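Local structure of XPF endonuclease (Aeropyrum pernix, 2BGW) at residues P23-L26 against E27-V31; V11-D14 against V15-R19. The protein is a magnesium-binding, structure-specific XPF-family endonuclease that probably binds damaged DNA and cuts single-stranded DNA in nucleotide excision repair. One frame throughout, in Å; residues are numbered along the deposited sequence.

Both contacts belong to the first beta-alpha-beta unit of the ERCC4 nuclease domain: contact 2 turns the chain off strand 10-14, and contact 1 ends helix 22-28 just ahead of strand 32-36. Contact 1 lies farther from the centre of the chain, about 20 Å against about 13 Å, yet each mixes buried and exposed residues. Contact 1 works by main-chain bonds and methyl packing, whereas contact 2 adds a carboxylate that binds the backbone, and its Glu17 side chain ends near the magnesium site. The two meet in an apolar seam, where Pro23 CG lies 4.0 Å from Val13 CG1 and Leu26 CD1 packs on Val11 CG2.

Contact 1: residues P23-L26 against E27-V31; sequences PSIL and ESLGV
Leu29 folds back over the last turn of helix 22-28, its side chain lying against Ile25 and Leu26. Its CB sits 3.7 Å from Leu26 O, and the next atom, CG, comes within 3.4 Å of Ile25 O. This course follows from a first torsion that sets CG beside the backbone N and anti to the carbonyl carbon (chi1 -44°), directing the branch back along the helix. At the tip, Leu29 CD1 lies 3.5 Å from Ile25 O and bridges two methyls, Ile25 CG2 and Leu26 CD2, each 4.3 Å away. Beyond them, Leu29 and Ile25 reach helix 123-137 through Leu128 and Ala127. Leu26 CD2 also meets Val31 CG2 at 4.2 Å, on the buried face where Leu26 packs on Val33 and Tyr43.

The main chain closes the helix at the same point. Glu27 N bonds to Pro23 O, Ser28 N to Ser24 O and Leu29 N to Ile25 O. A Schellman motif follows, with Val31 N reaching Leu26 O at 3.1 Å and Gly30 N reaching Glu27 O at 2.9 Å. Gly30, at the C-prime position, takes the positive phi (80°) that this ending requires. Leu26 O thus takes Val31 N, with a weak second bond from Leu29 N, where regular helix bonding stops, and the chain leaves with Val31 turned inward, ready for strand 32-36.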
loop_
_atom_site.group_PDB
_atom_site.type_symbol
_atom_site.label_atom_id
_atom_site.label_comp_id
_atom_site.label_asym_id
_atom_site.label_seq_id
_atom_site.Cartn_x
_atom_site.Cartn_y
_atom_site.Cartn_z
ATOM N N PRO A 23 -0.655 16.420 8.566
ATOM C CA PRO A 23 -1.282 17.337 7.602
ATOM C C PRO A 23 -0.779 18.781 7.585
ATOM O O PRO A 23 -0.503 19.302 6.506
ATOM C CB PRO A 23 -2.761 17.279 7.966
ATOM C CG PRO A 23 -2.926 15.894 8.473
ATOM C CD PRO A 23 -1.672 15.626 9.269
ATOM N N SER A 24 -0.644 19.421 8.748
ATOM C CA SER A 24 -0.127 20.813 8.816
ATOM C C SER A 24 1.278 20.910 8.300
ATOM O O SER A 24 1.632 21.871 7.630
ATOM C CB SER A 24 -0.147 21.342 10.239
ATOM O OG SER A 24 -1.386 21.006 10.833
ATOM N N ILE A 25 2.087 19.909 8.617
ATOM C CA ILE A 25 3.427 19.858 8.056
ATOM C C ILE A 25 3.352 19.745 6.539
ATOM O O ILE A 25 4.035 20.490 5.831
ATOM C CB ILE A 25 4.282 18.746 8.670
ATOM C CG1 ILE A 25 4.334 18.905 10.185
ATOM C CG2 ILE A 25 5.694 18.834 8.135
ATOM C CD1 ILE A 25 4.966 17.732 10.893
ATOM N N LEU A 26 2.501 18.839 6.057
ATOM C CA LEU A 26 2.297 18.634 4.625
ATOM C C LEU A 26 1.897 19.910 3.912
ATOM O O LEU A 26 2.425 20.237 2.858
ATOM C CB LEU A 26 1.264 17.553 4.378
ATOM C CG LEU A 26 1.844 16.158 4.203
ATOM C CD1 LEU A 26 0.727 15.162 4.060
ATOM C CD2 LEU A 26 2.793 16.065 3.013
ATOM N N GLU A 27 0.971 20.647 4.499
ATOM C CA GLU A 27 0.548 21.897 3.916
ATOM C C GLU A 27 1.670 22.923 3.946
ATOM O O GLU A 27 1.790 23.784 3.072
ATOM C CB GLU A 27 -0.652 22.413 4.662
ATOM C CG GLU A 27 -1.883 21.679 4.330
ATOM C CD GLU A 27 -3.004 22.101 5.231
ATOM O OE1 GLU A 27 -2.753 22.959 6.113
ATOM O OE2 GLU A 27 -4.129 21.568 5.076
ATOM N N SER A 28 2.503 22.810 4.962
ATOM C CA SER A 28 3.614 23.712 5.117
ATOM C C SER A 28 4.679 23.489 4.079
ATOM O O SER A 28 5.430 24.395 3.804
ATOM C CB SER A 28 4.223 23.542 6.486
ATOM O OG SER A 28 4.624 24.806 6.975
ATOM N N LEU A 29 4.749 22.285 3.513
ATOM C CA LEU A 29 5.598 22.016 2.340
ATOM C C LEU A 29 4.889 22.312 0.992
ATOM O O LEU A 29 5.362 21.917 -0.087
ATOM C CB LEU A 29 6.109 20.570 2.371
ATOM C CG LEU A 29 6.624 20.022 3.702
ATOM C CD1 LEU A 29 6.213 18.580 3.863
ATOM C CD2 LEU A 29 8.143 20.171 3.809
ATOM N N GLY A 30 3.749 22.996 1.068
ATOM C CA GLY A 30 3.008 23.410 -0.124
ATOM C C GLY A 30 2.144 22.341 -0.767
ATOM O O GLY A 30 1.722 22.476 -1.917
ATOM N N VAL A 31 1.888 21.267 -0.027
ATOM C CA VAL A 31 1.033 20.207 -0.523
ATOM C C VAL A 31 -0.400 20.543 -0.160
ATOM O O VAL A 31 -0.687 20.953 0.952
ATOM C CB VAL A 31 1.433 18.861 0.069
ATOM C CG1 VAL A 31 0.435 17.808 -0.275
ATOM C CG2 VAL A 31 2.753 18.454 -0.459
#

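Contact 2: residues V11-D14 against V15-R19; sequences VYVD and VREER
Val13 and Glu17 cross at about a right angle, the valine methyl CG1 touching the aliphatic part of the glutamate, with CG 3.5 Å away and CB a little farther. Glu17 starts with CG anti to its own N (chi1 169°) and then bends at chi2 (74°), which carries the carboxylate away from strand 10-14. There OE2 is bonded to Ser20 OG and Tyr43 OH, with a long, weak ion pair to Arg53; Arg53 and Asp42 belong to the magnesium site, and the Glu17 side chain ends about 5 Å from the metal.

Asp14 reaches the loop by a different route, since its carboxylate turns back onto the chain that follows. Asp14 OD1 takes Arg16 N at 2.7 Å, closing an Asx turn, and the donor stands above the carboxylate plane by 38° instead of lying within it. OD2 accepts from Leu38 N, so the group spans two loops. Meanwhile the Arg16 side chain runs extended away from the turn, leaving Arg16 NE 5.6 Å from Asp14 OD1, opposite charges near each other but not in contact. Asp14 O separately accepts Glu18 N at 3.0 Å, in the carbonyl plane; a second bond, from Glu17 N, is less certain.

An alanine here would probably leave Arg16 N and Leu38 N without the carboxylate oxygens they each bind, and the turn would be freer to shift. The carboxylate and carbonyl of one residue therefore fix the exit from the strand, a second-shell arrangement consistent with positioning Glu17 beside the metal centre of this PDDEXK-type nuclease.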
loop_
_atom_site.group_PDB
_atom_site.type_symbol
_atom_site.label_atom_id
_atom_site.label_comp_id
_atom_site.label_asym_id
_atom_site.label_seq_id
_atom_site.Cartn_x
_atom_site.Cartn_y
_atom_site.Cartn_z
ATOM N N VAL A 11 -2.935 15.581 -2.026
ATOM C CA VAL A 11 -3.182 14.283 -1.414
ATOM C C VAL A 11 -4.412 14.379 -0.556
ATOM O O VAL A 11 -4.745 15.457 -0.082
ATOM C CB VAL A 11 -1.993 13.775 -0.544
ATOM C CG1 VAL A 11 -0.686 13.799 -1.320
ATOM C CG2 VAL A 11 -1.851 14.552 0.744
ATOM N N TYR A 12 -5.078 13.246 -0.354
ATOM C CA TYR A 12 -6.207 13.145 0.563
ATOM C C TYR A 12 -5.828 12.449 1.862
ATOM O O TYR A 12 -5.226 11.379 1.830
ATOM C CB TYR A 12 -7.307 12.326 -0.087
ATOM C CG TYR A 12 -8.075 13.042 -1.147
ATOM C CD1 TYR A 12 -7.650 13.011 -2.472
ATOM C CD2 TYR A 12 -9.244 13.742 -0.835
ATOM C CE1 TYR A 12 -8.360 13.663 -3.472
ATOM C CE2 TYR A 12 -9.969 14.410 -1.826
ATOM C CZ TYR A 12 -9.518 14.364 -3.146
ATOM O OH TYR A 12 -10.215 15.013 -4.137
ATOM N N VAL A 13 -6.208 13.046 2.994
ATOM C CA VAL A 13 -6.018 12.434 4.315
ATOM C C VAL A 13 -7.271 11.764 4.767
ATOM O O VAL A 13 -8.329 12.394 4.768
ATOM C CB VAL A 13 -5.910 13.439 5.478
ATOM C CG1 VAL A 13 -4.824 13.015 6.417
ATOM C CG2 VAL A 13 -5.744 14.833 5.021
ATOM N N ASP A 14 -7.181 10.541 5.252
ATOM C CA ASP A 14 -8.354 10.032 5.913
ATOM C C ASP A 14 -8.656 10.815 7.188
ATOM O O ASP A 14 -7.769 11.345 7.835
ATOM C CB ASP A 14 -8.251 8.556 6.229
ATOM C CG ASP A 14 -9.480 8.065 6.910
ATOM O OD1 ASP A 14 -9.483 8.093 8.152
ATOM O OD2 ASP A 14 -10.472 7.757 6.212
ATOM N N VAL A 15 -9.921 10.871 7.562
ATOM C CA VAL A 15 -10.324 11.625 8.744
ATOM C C VAL A 15 -9.691 11.140 10.049
ATOM O O VAL A 15 -9.237 11.955 10.853
ATOM C CB VAL A 15 -11.839 11.645 8.874
ATOM C CG1 VAL A 15 -12.253 12.215 10.242
ATOM C CG2 VAL A 15 -12.430 12.466 7.714
ATOM N N ARG A 16 -9.672 9.823 10.259
ATOM C CA ARG A 16 -9.057 9.235 11.455
ATOM C C ARG A 16 -7.612 9.742 11.623
ATOM O O ARG A 16 -7.090 9.784 12.736
ATOM C CB ARG A 16 -9.145 7.690 11.442
ATOM C CG ARG A 16 -10.576 7.090 11.742
ATOM C CD ARG A 16 -10.720 5.565 11.335
ATOM N NE ARG A 16 -11.874 4.875 11.993
ATOM C CZ ARG A 16 -12.251 3.586 11.811
ATOM N NH1 ARG A 16 -11.587 2.760 10.978
ATOM N NH2 ARG A 16 -13.319 3.110 12.467
ATOM N N GLU A 17 -6.997 10.182 10.524
ATOM C CA GLU A 17 -5.615 10.691 10.525
ATOM C C GLU A 17 -5.510 12.194 10.635
ATOM O O GLU A 17 -4.532 12.716 11.131
ATOM C CB GLU A 17 -4.914 10.268 9.249
ATOM C CG GLU A 17 -3.609 10.954 9.032
ATOM C CD GLU A 17 -2.527 10.432 9.934
ATOM O OE1 GLU A 17 -2.821 9.573 10.785
ATOM O OE2 GLU A 17 -1.374 10.875 9.784
ATOM N N GLU A 18 -6.514 12.882 10.116
ATOM C CA GLU A 18 -6.661 14.335 10.214
ATOM C C GLU A 18 -6.023 15.009 11.455
ATOM O O GLU A 18 -5.518 16.119 11.355
ATOM C CB GLU A 18 -8.158 14.621 10.174
ATOM C CG GLU A 18 -8.579 15.969 9.662
ATOM C CD GLU A 18 -10.097 16.058 9.484
ATOM O OE1 GLU A 18 -10.794 15.018 9.640
ATOM O OE2 GLU A 18 -10.584 17.176 9.171
ATOM N N ARG A 19 -6.074 14.324 12.600
ATOM C CA ARG A 19 -5.594 14.791 13.916
ATOM C C ARG A 19 -4.080 15.024 13.994
ATOM O O ARG A 19 -3.627 15.959 14.672
ATOM C CB ARG A 19 -5.948 13.738 14.985
#